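Local coordinates for protein agmatine ureohydrolase (Thermoplasma volcanium GSS1, PDB 3PZL) that probably hydrolyses agmatine to putrescine and urea at a two-manganese site of the arginase-family type, at residues 184-187 and 188-192; 248-251 and 252-255. All coordinates share one frame; numbering follows the deposited sequence.

Both contacts are helix starts that follow strands of the parallel sheet. Contact 1 (184-187 with 188-192) lies between strands 176-180 and 198-201, and contact 2 (248-251 with 252-255) opens helix 251-261 after strand 223-229. Their centres are 26 Å apart and their nearest atoms about 13 Å, so they do not touch. Each has one side chain about 10 Å from a bound manganese, Glu188 in contact 1 and Leu249 in contact 2. Glu188 bonds to Ser147, which sits between the metal ligands His146 and Asp148. The two contacts also face different copies of the protein, contact 1 the second subunit and contact 2 the third.

Contact 1 of 2, residues 184-187 and 188-192; sequences VSRE and EFEDP
Glu188 has CG anti to its own carbonyl carbon (chi1 -37°) and an extended chain beyond, which swings its carboxylate back beside the backbone N of Ser185, while Arg186 bends at chi2 and chi3 until its guanidinium meets Glu190. Ser185 N makes a weak hydrogen bond to Glu188 OE1 at 3.4 Å. Val184 CG1 is the apolar neighbour of Glu188 OE2, 3.8 Å away. Ser185 is the N-cap of the short helix 186-189, and the weak bond resembles the glutamate half of a capping box; the reciprocal bond to the serine hydroxyl is not made. Ser185 O accepts from Glu188 N at 2.7 Å and Phe189 N at 3.2 Å, the two donors arriving from opposite faces of its carbonyl plane. The helix belongs to a beta-alpha-beta unit between strands 176-180 and 198-201. Glu188 OE2 is held by Ser147 OG, so an alanine here would probably leave that hydroxyl without its mate and the Ser185 N-H without its weak carboxylate partner. Farther out, Glu190 OE1 rides 3.7 Å above the centre of the Arg186 guanidinium, with the two planes 57° apart; Arg186 NH1 and Glu190 OE2 are paired by charge alone at 3.5 Å. Phe189 turns its ring to Tyr71 of the second subunit.

Contact 2 of 2, residues 248-251 and 252-255; sequences GLAD and TDVR
Ala250 and Asp253 make the close part of this contact. Ala250 N gives its hydrogen to Asp253 OD2 at 3.0 Å in a fairly straight bond (162°), reaching the oxygen from above the carboxylate plane. The aspartate gets there because CG is anti to its own carbonyl carbon and beside its backbone N (chi1 -73°), which folds the short side chain back toward the backbone of Ala250, just before the helix. The methyl of Ala250 then rests 3.4 Å from the same oxygen, and Leu249 CB comes within 4.0 Å of it, so Asp253 OD2 is lodged among the N-H and two aliphatic carbons. In return, Asp253 N bonds to Ala250 O at 2.8 Å, well above its carbonyl plane, and Arg255 N continues the helix with a bond to Asp251 O. Beyond these polar bonds the apolar packing is thinner: Leu249 CD1 and Val254 CG2 stand 4.3 Å apart, and both side chains also lie on Val143 of strand 138-143. Buried Asp251 uses OD2 to accept a hydrogen bond from Phe247 N of the third subunit.

The partly exposed Thr252 and Arg255 add little within the contact and meet that subunit instead, both packing on its Phe247. Thr252 OG1 lies 3.4 Å from Ala250 CB, a van der Waals contact. Arg255 touches residues 248-251 with little more than its CB; from there its extended chain leads away to a cation-pi contact with Phe203 of the third subunit.

Ala250, the N-cap of helix 251-261, has no side-chain acceptor to offer, so the capping box stays incomplete: its one bond is that from the N-cap backbone N to Asp253, the acidic residue at N3.

Contact 1 of 2, residues 184-187 and 188-192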
# COMPACT_ATOMS: atom_id res chain seq x y z
N VAL B 184 -25.02 -15.96 -7.58
CA VAL B 184 -25.36 -17.08 -8.46
C VAL B 184 -25.69 -16.58 -9.83
O VAL B 184 -26.41 -15.61 -9.97
CB VAL B 184 -26.58 -17.89 -7.93
CG1 VAL B 184 -26.88 -19.12 -8.84
CG2 VAL B 184 -26.35 -18.32 -6.47
N SER B 185 -25.15 -17.24 -10.85
CA SER B 185 -25.48 -16.93 -12.23
C SER B 185 -26.75 -17.68 -12.66
O SER B 185 -26.86 -18.90 -12.48
CB SER B 185 -24.29 -17.29 -13.12
OG SER B 185 -24.67 -18.10 -14.23
N ARG B 186 -27.70 -16.94 -13.22
CA ARG B 186 -28.99 -17.51 -13.68
C ARG B 186 -28.91 -18.84 -14.46
O ARG B 186 -29.79 -19.70 -14.34
CB ARG B 186 -29.73 -16.49 -14.52
CG ARG B 186 -28.85 -15.92 -15.62
CD ARG B 186 -29.35 -16.35 -17.00
NE ARG B 186 -30.74 -15.92 -17.20
CZ ARG B 186 -31.44 -16.15 -18.30
NH1 ARG B 186 -32.69 -15.72 -18.39
NH2 ARG B 186 -30.88 -16.81 -19.31
N GLU B 187 -27.85 -18.98 -15.26
CA GLU B 187 -27.61 -20.19 -16.01
C GLU B 187 -27.47 -21.39 -15.08
O GLU B 187 -27.86 -22.51 -15.44
CB GLU B 187 -26.35 -20.03 -16.81
CG GLU B 187 -26.36 -18.72 -17.55
CD GLU B 187 -25.04 -18.44 -18.21
OE1 GLU B 187 -24.01 -18.92 -17.67
OE2 GLU B 187 -25.04 -17.76 -19.28
N GLU B 188 -26.94 -21.15 -13.89
CA GLU B 188 -26.86 -22.18 -12.86
C GLU B 188 -28.22 -22.37 -12.20
O GLU B 188 -28.72 -23.49 -12.13
CB GLU B 188 -25.83 -21.81 -11.79
CG GLU B 188 -24.58 -21.10 -12.33
CD GLU B 188 -23.70 -20.52 -11.21
OE1 GLU B 188 -22.89 -19.63 -11.50
OE2 GLU B 188 -23.80 -20.97 -10.06
N PHE B 189 -28.81 -21.27 -11.73
CA PHE B 189 -30.11 -21.28 -11.05
C PHE B 189 -31.23 -21.89 -11.90
O PHE B 189 -32.22 -22.39 -11.37
CB PHE B 189 -30.52 -19.87 -10.62
CG PHE B 189 -31.91 -19.79 -10.01
CD1 PHE B 189 -32.10 -19.97 -8.63
CD2 PHE B 189 -33.03 -19.56 -10.81
CE1 PHE B 189 -33.39 -19.92 -8.07
CE2 PHE B 189 -34.31 -19.51 -10.26
CZ PHE B 189 -34.49 -19.68 -8.89
N GLU B 190 -31.09 -21.81 -13.21
CA GLU B 190 -32.12 -22.32 -14.10
C GLU B 190 -31.87 -23.76 -14.46
O GLU B 190 -32.76 -24.42 -15.01
CB GLU B 190 -32.22 -21.46 -15.36
CG GLU B 190 -33.15 -20.25 -15.21
CD GLU B 190 -33.14 -19.35 -16.44
OE1 GLU B 190 -32.41 -19.64 -17.43
OE2 GLU B 190 -33.87 -18.32 -16.40
N ASP B 191 -30.67 -24.26 -14.15
CA ASP B 191 -30.38 -25.67 -14.35
C ASP B 191 -31.28 -26.54 -13.47
O ASP B 191 -31.44 -26.27 -12.28
CB ASP B 191 -28.90 -26.01 -14.10
CG ASP B 191 -28.47 -27.33 -14.76
OD1 ASP B 191 -29.16 -28.37 -14.62
OD2 ASP B 191 -27.42 -27.35 -15.41
N PRO B 192 -31.88 -27.57 -14.07
CA PRO B 192 -32.59 -28.59 -13.31
C PRO B 192 -31.71 -29.20 -12.21
O PRO B 192 -32.21 -29.48 -11.12
CB PRO B 192 -32.90 -29.66 -14.36
CG PRO B 192 -32.89 -28.94 -15.66
CD PRO B 192 -31.89 -27.84 -15.52

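Contact 2 of 2, residues 248-251 and 252-255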
# COMPACT_ATOMS: atom_id res chain seq x y z
N GLY B 248 -21.56 -11.43 3.95
CA GLY B 248 -21.11 -12.81 4.04
C GLY B 248 -21.26 -13.35 5.44
O GLY B 248 -21.89 -12.73 6.29
N LEU B 249 -20.66 -14.52 5.68
CA LEU B 249 -20.72 -15.18 6.98
C LEU B 249 -19.73 -14.55 7.92
O LEU B 249 -18.75 -13.92 7.49
CB LEU B 249 -20.37 -16.67 6.85
CG LEU B 249 -21.01 -17.46 5.71
CD1 LEU B 249 -20.28 -18.77 5.46
CD2 LEU B 249 -22.50 -17.65 6.00
N ALA B 250 -19.96 -14.74 9.22
CA ALA B 250 -19.05 -14.24 10.23
C ALA B 250 -17.85 -15.18 10.30
O ALA B 250 -17.97 -16.36 10.03
CB ALA B 250 -19.76 -14.12 11.57
N ASP B 251 -16.69 -14.67 10.66
CA ASP B 251 -15.52 -15.53 10.84
C ASP B 251 -15.84 -16.62 11.86
O ASP B 251 -15.53 -17.79 11.64
CB ASP B 251 -14.29 -14.71 11.22
CG ASP B 251 -14.48 -13.93 12.51
OD1 ASP B 251 -15.64 -13.89 13.03
OD2 ASP B 251 -13.46 -13.35 13.03
N THR B 252 -16.49 -16.24 12.96
CA THR B 252 -17.03 -17.20 13.91
C THR B 252 -18.00 -18.26 13.34
O THR B 252 -18.09 -19.36 13.87
CB THR B 252 -17.75 -16.46 15.02
OG1 THR B 252 -18.56 -15.40 14.43
CG2 THR B 252 -16.69 -15.83 15.92
N ASP B 253 -18.72 -17.94 12.27
CA ASP B 253 -19.66 -18.92 11.70
C ASP B 253 -18.87 -20.09 11.11
O ASP B 253 -19.31 -21.23 11.21
CB ASP B 253 -20.60 -18.33 10.63
CG ASP B 253 -21.71 -17.42 11.21
OD1 ASP B 253 -22.25 -17.66 12.34
OD2 ASP B 253 -22.06 -16.44 10.51
N VAL B 254 -17.71 -19.81 10.52
CA VAL B 254 -16.96 -20.84 9.86
C VAL B 254 -16.26 -21.65 10.91
O VAL B 254 -16.02 -22.85 10.73
CB VAL B 254 -15.98 -20.26 8.83
CG1 VAL B 254 -15.09 -21.31 8.25
CG2 VAL B 254 -16.75 -19.60 7.70
N ARG B 255 -15.95 -21.00 12.03
CA ARG B 255 -15.20 -21.66 13.10
C ARG B 255 -16.10 -22.68 13.72
O ARG B 255 -15.69 -23.80 13.98
CB ARG B 255 -14.71 -20.64 14.13
CG ARG B 255 -14.05 -21.23 15.39
CD ARG B 255 -13.83 -20.12 16.43
NE ARG B 255 -13.22 -20.57 17.70
CZ ARG B 255 -13.91 -20.80 18.82
NH1 ARG B 255 -15.21 -20.65 18.80
NH2 ARG B 255 -13.31 -21.18 19.95